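Local coordinates for coat protein (Papaya mosaic virus, PDB 4DOX) that probably assembles in many copies into the flexible filamentous capsid that encloses the viral RNA, at residues 66-71 with 136-141; 61-66 with 104-109; 31-36 with 147-152; 55-60 with 108-113. All coordinates share one frame; numbering follows the deposited sequence.

Contact 1 of 4, residues 66-71 with 136-141; sequences FCYDNG and AKFAAF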
loop_
_atom_site.group_PDB
_atom_site.type_symbol
_atom_site.label_atom_id
_atom_site.label_comp_id
_atom_site.label_asym_id
_atom_site.label_seq_id
_atom_site.Cartn_x
_atom_site.Cartn_y
_atom_site.Cartn_z
ATOM N N PHE A 66 -9.495 3.696 3.568
ATOM C CA PHE A 66 -10.659 3.830 2.706
ATOM C C PHE A 66 -10.620 2.679 1.713
ATOM O O PHE A 66 -11.654 2.067 1.438
ATOM C CB PHE A 66 -10.671 5.170 1.955
ATOM C CG PHE A 66 -11.737 5.229 0.901
ATOM C CD1 PHE A 66 -13.006 5.716 1.201
ATOM C CD2 PHE A 66 -11.500 4.720 -0.381
ATOM C CE1 PHE A 66 -14.010 5.720 0.219
ATOM C CE2 PHE A 66 -12.482 4.732 -1.354
ATOM C CZ PHE A 66 -13.742 5.207 -1.058
ATOM N N CYS A 67 -9.415 2.379 1.203
ATOM C CA CYS A 67 -9.210 1.307 0.204
ATOM C C CYS A 67 -9.373 -0.086 0.776
ATOM O O CYS A 67 -9.835 -1.005 0.062
ATOM C CB CYS A 67 -7.870 1.457 -0.490
ATOM S SG CYS A 67 -7.918 2.920 -1.565
ATOM N N TYR A 68 -9.040 -0.227 2.067
ATOM C CA TYR A 68 -9.316 -1.450 2.821
ATOM C C TYR A 68 -10.791 -1.865 2.724
ATOM O O TYR A 68 -11.072 -3.075 2.611
ATOM C CB TYR A 68 -8.883 -1.290 4.277
ATOM C CG TYR A 68 -9.017 -2.527 5.140
ATOM C CD1 TYR A 68 -7.934 -3.401 5.301
ATOM C CD2 TYR A 68 -10.204 -2.795 5.827
ATOM C CE1 TYR A 68 -8.025 -4.533 6.123
ATOM C CE2 TYR A 68 -10.330 -3.909 6.645
ATOM C CZ TYR A 68 -9.243 -4.800 6.812
ATOM O OH TYR A 68 -9.364 -5.952 7.634
ATOM N N ASP A 69 -11.720 -0.886 2.737
ATOM C CA ASP A 69 -13.181 -1.183 2.600
ATOM C C ASP A 69 -13.621 -1.207 1.127
ATOM O O ASP A 69 -14.328 -2.114 0.678
ATOM C CB ASP A 69 -14.064 -0.249 3.464
ATOM C CG ASP A 69 -13.758 -0.373 4.983
ATOM O OD1 ASP A 69 -13.842 -1.515 5.513
ATOM O OD2 ASP A 69 -13.400 0.660 5.658
ATOM N N ASN A 70 -13.145 -0.224 0.370
ATOM C CA ASN A 70 -13.735 0.085 -0.936
ATOM C C ASN A 70 -12.988 -0.407 -2.185
ATOM O O ASN A 70 -13.536 -0.349 -3.260
ATOM C CB ASN A 70 -14.003 1.582 -1.023
ATOM C CG ASN A 70 -14.988 2.069 0.058
ATOM O OD1 ASN A 70 -16.185 1.784 -0.007
ATOM N ND2 ASN A 70 -14.479 2.800 1.048
ATOM N N GLY A 71 -11.763 -0.921 -2.048
ATOM C CA GLY A 71 -10.968 -1.257 -3.222
ATOM C C GLY A 71 -9.914 -0.202 -3.505
ATOM O O GLY A 71 -10.027 0.932 -3.058
ATOM N N ALA A 136 -12.537 -16.250 6.617
ATOM C CA ALA A 136 -11.487 -15.679 5.768
ATOM C C ALA A 136 -11.667 -14.173 5.605
ATOM O O ALA A 136 -10.998 -13.537 4.832
ATOM C CB ALA A 136 -11.436 -16.371 4.420
ATOM N N LYS A 137 -12.575 -13.626 6.389
ATOM C CA LYS A 137 -13.046 -12.263 6.340
ATOM C C LYS A 137 -11.988 -11.175 6.230
ATOM O O LYS A 137 -12.154 -10.204 5.504
ATOM C CB LYS A 137 -13.579 -12.019 7.702
ATOM C CG LYS A 137 -14.962 -11.910 7.841
ATOM C CD LYS A 137 -15.146 -10.872 8.867
ATOM C CE LYS A 137 -15.191 -11.381 10.240
ATOM N NZ LYS A 137 -16.430 -12.121 10.365
ATOM N N PHE A 138 -10.931 -11.336 7.027
ATOM C CA PHE A 138 -9.896 -10.345 7.226
ATOM C C PHE A 138 -8.905 -10.354 6.090
ATOM O O PHE A 138 -7.974 -9.582 6.074
ATOM C CB PHE A 138 -9.254 -10.525 8.599
ATOM C CG PHE A 138 -10.137 -10.085 9.702
ATOM C CD1 PHE A 138 -10.771 -11.001 10.546
ATOM C CD2 PHE A 138 -10.408 -8.736 9.856
ATOM C CE1 PHE A 138 -11.633 -10.558 11.545
ATOM C CE2 PHE A 138 -11.264 -8.293 10.839
ATOM C CZ PHE A 138 -11.873 -9.205 11.692
ATOM N N ALA A 139 -9.163 -11.229 5.127
ATOM C CA ALA A 139 -8.393 -11.353 3.909
ATOM C C ALA A 139 -9.055 -10.602 2.744
ATOM O O ALA A 139 -8.500 -10.520 1.658
ATOM C CB ALA A 139 -8.262 -12.796 3.581
ATOM N N ALA A 140 -10.255 -10.060 2.972
ATOM C CA ALA A 140 -11.086 -9.579 1.827
ATOM C C ALA A 140 -10.774 -8.123 1.423
ATOM O O ALA A 140 -11.689 -7.286 1.285
ATOM C CB ALA A 140 -12.595 -9.810 2.068
ATOM N N PHE A 141 -9.486 -7.825 1.292
ATOM C CA PHE A 141 -9.091 -6.582 0.674
ATOM C C PHE A 141 -8.110 -6.854 -0.425
ATOM O O PHE A 141 -7.374 -7.869 -0.391
ATOM C CB PHE A 141 -8.599 -5.516 1.663
ATOM C CG PHE A 141 -7.420 -5.910 2.516
ATOM C CD1 PHE A 141 -6.201 -5.240 2.381
ATOM C CD2 PHE A 141 -7.542 -6.880 3.535
ATOM C CE1 PHE A 141 -5.092 -5.599 3.204
ATOM C CE2 PHE A 141 -6.461 -7.218 4.345
ATOM C CZ PHE A 141 -5.243 -6.580 4.190
HETATM O O HOH W 1 -7.504 -7.576 7.676
HETATM O O HOH W 2 -12.150 -4.526 0.439
#
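Y68 and F141 make the aromatic part of this contact, an oblique pair with ring centroids 4.6 Å apart and planes inclined at 37°. One side of the tyrosine ring does the touching: Y68 CE1 lies over a face of the F141 ring, displaced toward its rim, 3.5 Å from F141 CD2. The phenol is carried out to the other segment because Y68 CG stands anti to the backbone N (chi1 -175°), so that its far end passes the phenylalanine ring and reaches F138. There Y68 OH meets the edge of the F138 ring, near the plane, at 3.7 Å from F138 CD2.

The polar links run through water. One water joins Y68 OH to F138 O, to which it donates at 2.6 Å, and lies at the edge of the tyrosine ring in its plane. A second lies within donating distance of two backbone carbonyls, 2.8 Å from Y68 O and 2.9 Å from A140 O, the centre of an inverse gamma turn, but may not donate to both at once. No direct hydrogen bond crosses between the segments.

I114 and R118 of helix 111-118 also touch Y68, and W115 of that helix touches F141. In this all-helical coat protein, the oblique aromatic pair and its waters thus join the last turn of helix 56-70 to a 3-10 turn and the loop that follows it, within the long connection before helix 165-172.

Contact 2 of 4, residues 61-66 with 104-109; sequences LELVNF and RKFCRY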
loop_
_atom_site.group_PDB
_atom_site.type_symbol
_atom_site.label_atom_id
_atom_site.label_comp_id
_atom_site.label_asym_id
_atom_site.label_seq_id
_atom_site.Cartn_x
_atom_site.Cartn_y
_atom_site.Cartn_z
ATOM N N LEU A 61 -2.379 6.871 5.690
ATOM C CA LEU A 61 -3.164 5.708 6.197
ATOM C C LEU A 61 -4.675 5.893 6.131
ATOM O O LEU A 61 -5.429 4.920 6.161
ATOM C CB LEU A 61 -2.806 5.361 7.632
ATOM C CG LEU A 61 -1.863 4.206 7.947
ATOM C CD1 LEU A 61 -1.726 3.252 6.830
ATOM C CD2 LEU A 61 -0.551 4.803 8.280
ATOM N N GLU A 62 -5.107 7.148 6.076
ATOM C CA GLU A 62 -6.519 7.439 5.954
ATOM C C GLU A 62 -7.042 6.999 4.603
ATOM O O GLU A 62 -8.155 6.486 4.507
ATOM C CB GLU A 62 -6.778 8.914 6.158
ATOM C CG GLU A 62 -6.526 9.364 7.577
ATOM C CD GLU A 62 -6.659 10.857 7.716
ATOM O OE1 GLU A 62 -7.574 11.443 7.102
ATOM O OE2 GLU A 62 -5.838 11.441 8.451
ATOM N N LEU A 63 -6.222 7.176 3.566
ATOM C CA LEU A 63 -6.584 6.736 2.229
ATOM C C LEU A 63 -6.509 5.217 2.184
ATOM O O LEU A 63 -7.410 4.554 1.620
ATOM C CB LEU A 63 -5.682 7.367 1.170
ATOM C CG LEU A 63 -5.760 6.863 -0.275
ATOM C CD1 LEU A 63 -7.098 7.127 -0.894
ATOM C CD2 LEU A 63 -4.730 7.576 -1.048
ATOM N N VAL A 64 -5.466 4.671 2.812
ATOM C CA VAL A 64 -5.323 3.211 2.914
ATOM C C VAL A 64 -6.529 2.545 3.565
ATOM O O VAL A 64 -7.030 1.524 3.071
ATOM C CB VAL A 64 -4.032 2.808 3.650
ATOM C CG1 VAL A 64 -3.869 1.314 3.606
ATOM C CG2 VAL A 64 -2.831 3.545 3.018
ATOM N N ASN A 65 -6.996 3.115 4.670
ATOM C CA ASN A 65 -8.188 2.627 5.307
ATOM C C ASN A 65 -9.348 2.622 4.336
ATOM O O ASN A 65 -10.111 1.676 4.276
ATOM C CB ASN A 65 -8.557 3.530 6.479
ATOM C CG ASN A 65 -9.610 2.894 7.420
ATOM O OD1 ASN A 65 -9.429 1.776 7.952
ATOM N ND2 ASN A 65 -10.694 3.619 7.644
ATOM N N PHE A 66 -9.495 3.696 3.568
ATOM C CA PHE A 66 -10.659 3.830 2.706
ATOM C C PHE A 66 -10.620 2.679 1.713
ATOM O O PHE A 66 -11.654 2.067 1.438
ATOM C CB PHE A 66 -10.671 5.170 1.955
ATOM C CG PHE A 66 -11.737 5.229 0.901
ATOM C CD1 PHE A 66 -13.006 5.716 1.201
ATOM C CD2 PHE A 66 -11.500 4.720 -0.381
ATOM C CE1 PHE A 66 -14.010 5.720 0.219
ATOM C CE2 PHE A 66 -12.482 4.732 -1.354
ATOM C CZ PHE A 66 -13.742 5.207 -1.058
ATOM N N ARG A 104 -3.156 1.047 -6.015
ATOM C CA ARG A 104 -3.061 -0.316 -5.518
ATOM C C ARG A 104 -1.695 -0.581 -4.919
ATOM O O ARG A 104 -1.604 -1.164 -3.840
ATOM C CB ARG A 104 -3.380 -1.314 -6.627
ATOM C CG ARG A 104 -2.931 -2.759 -6.365
ATOM C CD ARG A 104 -3.912 -3.663 -5.715
ATOM N NE ARG A 104 -5.317 -3.357 -5.989
ATOM C CZ ARG A 104 -6.110 -3.966 -6.887
ATOM N NH1 ARG A 104 -5.645 -4.910 -7.669
ATOM N NH2 ARG A 104 -7.383 -3.609 -7.010
ATOM N N LYS A 105 -0.647 -0.140 -5.614
ATOM C CA LYS A 105 0.715 -0.364 -5.151
ATOM C C LYS A 105 0.965 0.430 -3.910
ATOM O O LYS A 105 1.635 -0.070 -3.012
ATOM C CB LYS A 105 1.767 -0.037 -6.230
ATOM C CG LYS A 105 1.938 -1.159 -7.179
ATOM C CD LYS A 105 2.609 -0.718 -8.451
ATOM C CE LYS A 105 2.519 -1.821 -9.522
ATOM N NZ LYS A 105 3.481 -1.497 -10.613
ATOM N N PHE A 106 0.456 1.660 -3.856
ATOM C CA PHE A 106 0.602 2.502 -2.685
ATOM C C PHE A 106 -0.062 1.861 -1.447
ATOM O O PHE A 106 0.510 1.845 -0.363
ATOM C CB PHE A 106 -0.066 3.850 -2.954
ATOM C CG PHE A 106 0.119 4.880 -1.836
ATOM C CD1 PHE A 106 -0.915 5.160 -0.936
ATOM C CD2 PHE A 106 1.317 5.574 -1.694
ATOM C CE1 PHE A 106 -0.751 6.099 0.088
ATOM C CE2 PHE A 106 1.481 6.549 -0.659
ATOM C CZ PHE A 106 0.438 6.805 0.224
ATOM N N CYS A 107 -1.289 1.352 -1.596
ATOM C CA CYS A 107 -1.965 0.700 -0.462
ATOM C C CYS A 107 -1.187 -0.539 -0.030
ATOM O O CYS A 107 -1.074 -0.793 1.159
ATOM C CB CYS A 107 -3.425 0.364 -0.789
ATOM S SG CYS A 107 -4.401 1.902 -1.093
ATOM N N ARG A 108 -0.611 -1.262 -1.000
ATOM C CA ARG A 108 0.076 -2.492 -0.742
ATOM C C ARG A 108 1.262 -2.215 0.154
ATOM O O ARG A 108 1.593 -3.042 1.002
ATOM C CB ARG A 108 0.549 -3.103 -2.040
ATOM C CG ARG A 108 0.896 -4.550 -1.889
ATOM C CD ARG A 108 1.299 -5.145 -3.175
ATOM N NE ARG A 108 0.155 -5.625 -3.934
ATOM C CZ ARG A 108 -0.144 -5.239 -5.166
ATOM N NH1 ARG A 108 0.631 -4.358 -5.777
ATOM N NH2 ARG A 108 -1.222 -5.727 -5.771
ATOM N N TYR A 109 1.873 -1.035 -0.027
ATOM C CA TYR A 109 3.063 -0.619 0.715
ATOM C C TYR A 109 2.778 -0.433 2.213
ATOM O O TYR A 109 3.733 -0.443 3.046
ATOM C CB TYR A 109 3.641 0.689 0.124
ATOM C CG TYR A 109 4.849 1.221 0.879
ATOM C CD1 TYR A 109 6.083 0.503 0.909
ATOM C CD2 TYR A 109 4.786 2.439 1.548
ATOM C CE1 TYR A 109 7.234 0.996 1.596
ATOM C CE2 TYR A 109 5.927 2.951 2.252
ATOM C CZ TYR A 109 7.144 2.213 2.271
ATOM O OH TYR A 109 8.223 2.711 2.969
#
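L63 and F106 meet because each extends its side chain away from its own backbone N, with L63 CG at chi1 171° and F106 CG at chi1 -175°, and the CB of each residue is directed at the opposite helix. The leucine offers one methyl, L63 CD2, which stands 4.4 Å from F106 CE1. V64, one residue further along helix 56-70, brings V64 CG2 to the same ring carbon, F106 CE1, also at 4.4 Å. Both methyls approach the ring obliquely, and a single corner of the phenylalanine therefore serves two consecutive residues of the partner helix.

The other branch of the valine, V64 CG1, turns to the backbone of the second helix and lies 4.3 Å from C107 O. V64 and C107 are the point of closest backbone approach, with CA atoms 5.4 Å apart. The short helical segments cross at -107°, with axes 9.9 Å apart at their nearest, a steep crossing that confines contact to a small patch.

V96 of helix 89-98 touches both L63 and F106, while F143 touches V64 and C107, extending the apolar surroundings of this buried patch. No hydrogen bond runs across it: the contact is loose, apolar and non-directional, and its adhesion probably comes from dispersion and the exclusion of water.

Contact 3 of 4, residues 31-36 with 147-152; sequences NLLPSQ and VENPAA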
loop_
_atom_site.group_PDB
_atom_site.type_symbol
_atom_site.label_atom_id
_atom_site.label_comp_id
_atom_site.label_asym_id
_atom_site.label_seq_id
_atom_site.Cartn_x
_atom_site.Cartn_y
_atom_site.Cartn_z
ATOM N N ASN A 31 7.944 -5.124 -8.562
ATOM C CA ASN A 31 6.846 -4.806 -9.475
ATOM C C ASN A 31 5.500 -4.699 -8.756
ATOM O O ASN A 31 4.449 -4.553 -9.381
ATOM C CB ASN A 31 6.792 -5.748 -10.691
ATOM C CG ASN A 31 6.612 -7.224 -10.337
ATOM O OD1 ASN A 31 6.292 -7.580 -9.231
ATOM N ND2 ASN A 31 6.793 -8.085 -11.325
ATOM N N LEU A 32 5.536 -4.773 -7.431
ATOM C CA LEU A 32 4.325 -4.790 -6.649
ATOM C C LEU A 32 4.279 -3.568 -5.710
ATOM O O LEU A 32 3.236 -3.252 -5.188
ATOM C CB LEU A 32 4.216 -6.110 -5.856
ATOM C CG LEU A 32 3.891 -7.441 -6.563
ATOM C CD1 LEU A 32 3.933 -8.591 -5.572
ATOM C CD2 LEU A 32 2.541 -7.456 -7.330
ATOM N N LEU A 33 5.404 -2.904 -5.480
ATOM C CA LEU A 33 5.452 -1.742 -4.604
ATOM C C LEU A 33 5.923 -0.467 -5.364
ATOM O O LEU A 33 6.599 -0.536 -6.383
ATOM C CB LEU A 33 6.353 -2.040 -3.404
ATOM C CG LEU A 33 5.990 -3.198 -2.476
ATOM C CD1 LEU A 33 7.020 -3.358 -1.328
ATOM C CD2 LEU A 33 4.610 -3.023 -1.887
ATOM N N PRO A 34 5.526 0.710 -4.895
ATOM C CA PRO A 34 6.018 1.871 -5.635
ATOM C C PRO A 34 7.519 1.927 -5.433
ATOM O O PRO A 34 8.019 1.426 -4.418
ATOM C CB PRO A 34 5.376 3.060 -4.910
ATOM C CG PRO A 34 4.240 2.465 -4.097
ATOM C CD PRO A 34 4.675 1.074 -3.746
ATOM N N SER A 35 8.242 2.507 -6.376
ATOM C CA SER A 35 9.661 2.705 -6.181
ATOM C C SER A 35 9.920 3.697 -5.012
ATOM O O SER A 35 9.009 4.387 -4.502
ATOM C CB SER A 35 10.336 3.171 -7.459
ATOM O OG SER A 35 10.112 4.552 -7.622
ATOM N N GLN A 36 11.164 3.752 -4.567
ATOM C CA GLN A 36 11.566 4.717 -3.558
ATOM C C GLN A 36 11.304 6.155 -4.025
ATOM O O GLN A 36 10.888 6.999 -3.248
ATOM C CB GLN A 36 13.068 4.528 -3.246
ATOM C CG GLN A 36 13.520 5.220 -1.937
ATOM C CD GLN A 36 12.661 4.764 -0.739
ATOM O OE1 GLN A 36 12.178 5.597 0.051
ATOM N NE2 GLN A 36 12.421 3.444 -0.634
ATOM N N VAL A 147 0.612 -7.697 3.032
ATOM C CA VAL A 147 0.740 -7.885 4.495
ATOM C C VAL A 147 2.052 -8.569 4.923
ATOM O O VAL A 147 2.716 -8.157 5.901
ATOM C CB VAL A 147 -0.449 -8.627 5.106
ATOM C CG1 VAL A 147 -0.158 -9.020 6.548
ATOM C CG2 VAL A 147 -1.723 -7.767 5.053
ATOM N N GLU A 148 2.421 -9.607 4.175
ATOM C CA GLU A 148 3.617 -10.349 4.491
ATOM C C GLU A 148 4.777 -9.963 3.595
ATOM O O GLU A 148 5.754 -10.691 3.534
ATOM C CB GLU A 148 3.352 -11.857 4.456
ATOM C CG GLU A 148 2.338 -12.331 5.513
ATOM C CD GLU A 148 2.058 -13.866 5.491
ATOM O OE1 GLU A 148 1.566 -14.429 4.472
ATOM O OE2 GLU A 148 2.297 -14.510 6.536
ATOM N N ASN A 149 4.681 -8.821 2.914
ATOM C CA ASN A 149 5.809 -8.319 2.162
ATOM C C ASN A 149 6.805 -7.568 3.072
ATOM O O ASN A 149 6.472 -6.524 3.665
ATOM C CB ASN A 149 5.310 -7.431 1.048
ATOM C CG ASN A 149 6.336 -7.227 -0.041
ATOM O OD1 ASN A 149 7.473 -6.832 0.228
ATOM N ND2 ASN A 149 5.950 -7.487 -1.267
ATOM N N PRO A 150 8.032 -8.087 3.206
ATOM C CA PRO A 150 9.027 -7.422 4.089
ATOM C C PRO A 150 9.482 -6.013 3.639
ATOM O O PRO A 150 10.031 -5.255 4.448
ATOM C CB PRO A 150 10.208 -8.395 4.066
ATOM C CG PRO A 150 10.028 -9.175 2.762
ATOM C CD PRO A 150 8.569 -9.286 2.530
ATOM N N ALA A 151 9.271 -5.678 2.364
ATOM C CA ALA A 151 9.607 -4.359 1.808
ATOM C C ALA A 151 8.451 -3.331 2.036
ATOM O O ALA A 151 8.673 -2.107 2.040
ATOM C CB ALA A 151 9.942 -4.491 0.339
ATOM N N ALA A 152 7.231 -3.836 2.240
ATOM C CA ALA A 152 6.117 -2.991 2.630
ATOM C C ALA A 152 6.444 -2.383 3.984
ATOM O O ALA A 152 7.259 -2.972 4.716
ATOM C CB ALA A 152 4.821 -3.816 2.718
#
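L33 meets the turn of segment 147-152 with a single methyl, L33 CD1. Just before it in the chain, L32 contributes through its backbone, because L32 O accepts a hydrogen bond from R108 NH1 of helix 103-108, and the side chain of L33 packs on the same arginine.

The CG of L33 lies anti to the carbonyl carbon (chi1 -60°) and the chain is extended beyond it, which presents L33 CD1 end-on to the turn opposite. That methyl is 3.5 Å from A151 CB, 3.6 Å from A152 N and 3.8 Å from N149 OD1, a seat made of a methyl, a backbone amide and a side-chain oxygen.

The seat owes its shape to bonds within segment 147-152. N149 opens a type I beta turn that ends at A152, and its side chain also forms an Asx turn: A151 N donates to N149 OD1 at 3.0 Å, the donor lying in the plane of the side-chain carbonyl. This bond fixes the rotation of the amide group, while the turn's own link, from A152 N to N149 O, is weak.

Beyond L33 the chain goes through P34, which touches K105, to S35 at the N-cap of helix 36-48, where Q38 OE1 accepts from S35 N. The contact therefore joins two loops, one leading into helix 36-48 and the other lying between helices 111-118 and 165-172, with R108 of helix 103-108 beside L33 and P112 of helix 111-118 against A152.

Contact 4 of 4, residues 55-60 with 108-113; sequences SVTTVA and RYFAPI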
loop_
_atom_site.group_PDB
_atom_site.type_symbol
_atom_site.label_atom_id
_atom_site.label_comp_id
_atom_site.label_asym_id
_atom_site.label_seq_id
_atom_site.Cartn_x
_atom_site.Cartn_y
_atom_site.Cartn_z
ATOM N N SER A 55 2.852 14.466 9.691
ATOM C CA SER A 55 1.615 13.725 9.546
ATOM C C SER A 55 1.473 12.921 8.262
ATOM O O SER A 55 0.472 12.204 8.089
ATOM C CB SER A 55 0.435 14.689 9.602
ATOM O OG SER A 55 0.314 15.288 10.869
ATOM N N VAL A 56 2.435 13.014 7.353
ATOM C CA VAL A 56 2.224 12.378 6.063
ATOM C C VAL A 56 1.919 10.873 6.126
ATOM O O VAL A 56 1.118 10.382 5.317
ATOM C CB VAL A 56 3.356 12.623 5.074
ATOM C CG1 VAL A 56 3.560 14.106 4.852
ATOM C CG2 VAL A 56 4.656 11.879 5.473
ATOM N N THR A 57 2.542 10.124 7.049
ATOM C CA THR A 57 2.266 8.667 7.140
ATOM C C THR A 57 0.861 8.387 7.672
ATOM O O THR A 57 0.050 7.704 6.998
ATOM C CB THR A 57 3.273 7.960 8.000
ATOM O OG1 THR A 57 4.593 8.340 7.573
ATOM C CG2 THR A 57 3.079 6.412 7.955
ATOM N N THR A 58 0.541 8.966 8.837
ATOM C CA THR A 58 -0.786 8.800 9.395
ATOM C C THR A 58 -1.886 9.262 8.412
ATOM O O THR A 58 -3.004 8.712 8.384
ATOM C CB THR A 58 -0.954 9.518 10.746
ATOM O OG1 THR A 58 -0.877 10.934 10.572
ATOM C CG2 THR A 58 0.116 9.108 11.741
ATOM N N VAL A 59 -1.586 10.279 7.621
ATOM C CA VAL A 59 -2.606 10.854 6.769
ATOM C C VAL A 59 -2.749 9.928 5.547
ATOM O O VAL A 59 -3.860 9.584 5.141
ATOM C CB VAL A 59 -2.299 12.356 6.462
ATOM C CG1 VAL A 59 -3.057 12.879 5.271
ATOM C CG2 VAL A 59 -2.580 13.202 7.675
ATOM N N ALA A 60 -1.632 9.456 5.009
ATOM C CA ALA A 60 -1.691 8.440 3.972
ATOM C C ALA A 60 -2.554 7.299 4.437
ATOM O O ALA A 60 -3.381 6.799 3.672
ATOM C CB ALA A 60 -0.322 7.927 3.637
ATOM N N ARG A 108 -0.611 -1.262 -1.000
ATOM C CA ARG A 108 0.076 -2.492 -0.742
ATOM C C ARG A 108 1.262 -2.215 0.154
ATOM O O ARG A 108 1.593 -3.042 1.002
ATOM C CB ARG A 108 0.549 -3.103 -2.040
ATOM C CG ARG A 108 0.896 -4.550 -1.889
ATOM C CD ARG A 108 1.299 -5.145 -3.175
ATOM N NE ARG A 108 0.155 -5.625 -3.934
ATOM C CZ ARG A 108 -0.144 -5.239 -5.166
ATOM N NH1 ARG A 108 0.631 -4.358 -5.777
ATOM N NH2 ARG A 108 -1.222 -5.727 -5.771
ATOM N N TYR A 109 1.873 -1.035 -0.027
ATOM C CA TYR A 109 3.063 -0.619 0.715
ATOM C C TYR A 109 2.778 -0.433 2.213
ATOM O O TYR A 109 3.733 -0.443 3.046
ATOM C CB TYR A 109 3.641 0.689 0.124
ATOM C CG TYR A 109 4.849 1.221 0.879
ATOM C CD1 TYR A 109 6.083 0.503 0.909
ATOM C CD2 TYR A 109 4.786 2.439 1.548
ATOM C CE1 TYR A 109 7.234 0.996 1.596
ATOM C CE2 TYR A 109 5.927 2.951 2.252
ATOM C CZ TYR A 109 7.144 2.213 2.271
ATOM O OH TYR A 109 8.223 2.711 2.969
ATOM N N PHE A 110 1.484 -0.226 2.532
ATOM C CA PHE A 110 1.024 0.004 3.889
ATOM C C PHE A 110 0.158 -1.141 4.386
ATOM O O PHE A 110 -0.390 -1.075 5.473
ATOM C CB PHE A 110 0.207 1.292 3.950
ATOM C CG PHE A 110 1.011 2.534 3.648
ATOM C CD1 PHE A 110 0.996 3.101 2.371
ATOM C CD2 PHE A 110 1.795 3.128 4.647
ATOM C CE1 PHE A 110 1.778 4.246 2.081
ATOM C CE2 PHE A 110 2.567 4.291 4.364
ATOM C CZ PHE A 110 2.548 4.857 3.081
ATOM N N ALA A 111 0.028 -2.195 3.589
ATOM C CA ALA A 111 -0.784 -3.349 3.985
ATOM C C ALA A 111 -0.523 -3.790 5.452
ATOM O O ALA A 111 -1.494 -3.953 6.208
ATOM C CB ALA A 111 -0.647 -4.524 3.010
ATOM N N PRO A 112 0.769 -3.942 5.877
ATOM C CA PRO A 112 0.975 -4.475 7.256
ATOM C C PRO A 112 0.439 -3.566 8.364
ATOM O O PRO A 112 -0.005 -4.054 9.395
ATOM C CB PRO A 112 2.496 -4.645 7.357
ATOM C CG PRO A 112 2.937 -4.755 5.950
ATOM C CD PRO A 112 2.050 -3.834 5.157
ATOM N N ILE A 113 0.432 -2.258 8.132
ATOM C CA ILE A 113 -0.047 -1.327 9.139
ATOM C C ILE A 113 -1.584 -1.434 9.257
ATOM O O ILE A 113 -2.132 -1.440 10.369
ATOM C CB ILE A 113 0.302 0.104 8.759
ATOM C CG1 ILE A 113 1.787 0.281 8.387
ATOM C CG2 ILE A 113 -0.093 1.032 9.849
ATOM C CD1 ILE A 113 2.750 -0.209 9.447
#
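The F110 ring is met obliquely by two small groups of helix 56-70. A60 CB stands 4.2 Å from F110 CZ, and T57 CG2 is at the same distance, 4.2 Å, from F110 CE2. The outer end of the ring thus fits against residues one helical turn apart. Within its own segment the ring has Y109 CD2 over one face, 3.5 Å above the plane and displaced toward the rim, while F110 CE1 in turn lies at the edge of the Y109 ring, in its plane.

The ring swings to the side of its own backbone N (chi1 -65°), and with the CB already directed at helix 56-70 this sends it to that helix. The backbone behind it is the type I beta turn from R108 to A111, closed by a 3.1 Å bond from A111 N to R108 O. That turn is the sharp link between helices 103-108 and 111-118 of the all-helical coat protein, and F110, buried, is directed from it at helix 56-70.

The two segments bury 101 Å² between them. On the helix side, T57 turns its methyl, T57 CG2, to the ring, while neighbouring T58 has its hydroxyl engaged at the helix start: T58 OG1 donates to S55 O at 3.1 Å, an oxygen that also accepts from V59 N. F106 of helix 103-108 meets the F110 ring with planes at about 60°, and L61 and V64 pack on it further along helix 56-70.

Contacts 1, 2 and 4 all draw on helix 56-70, following it from its N-terminal turn (contact 4) through its middle (contact 2) to its C-terminal end (contact 1). The centres of contacts 2 and 4 are about 6 Å apart, and F106 CZ lies 3.7 Å from A60 CB where they merge into one apolar cluster. Contacts 1 and 2 have centres about 11 Å apart and touch through C67 and C107. Contact 3, its centre about 18 Å from that of contact 1, joins the outermost segments along the chain, enclosing the other three. Contact 1 crosses both 2 and 4 along the chain, tying segments distant in sequence to helix 56-70.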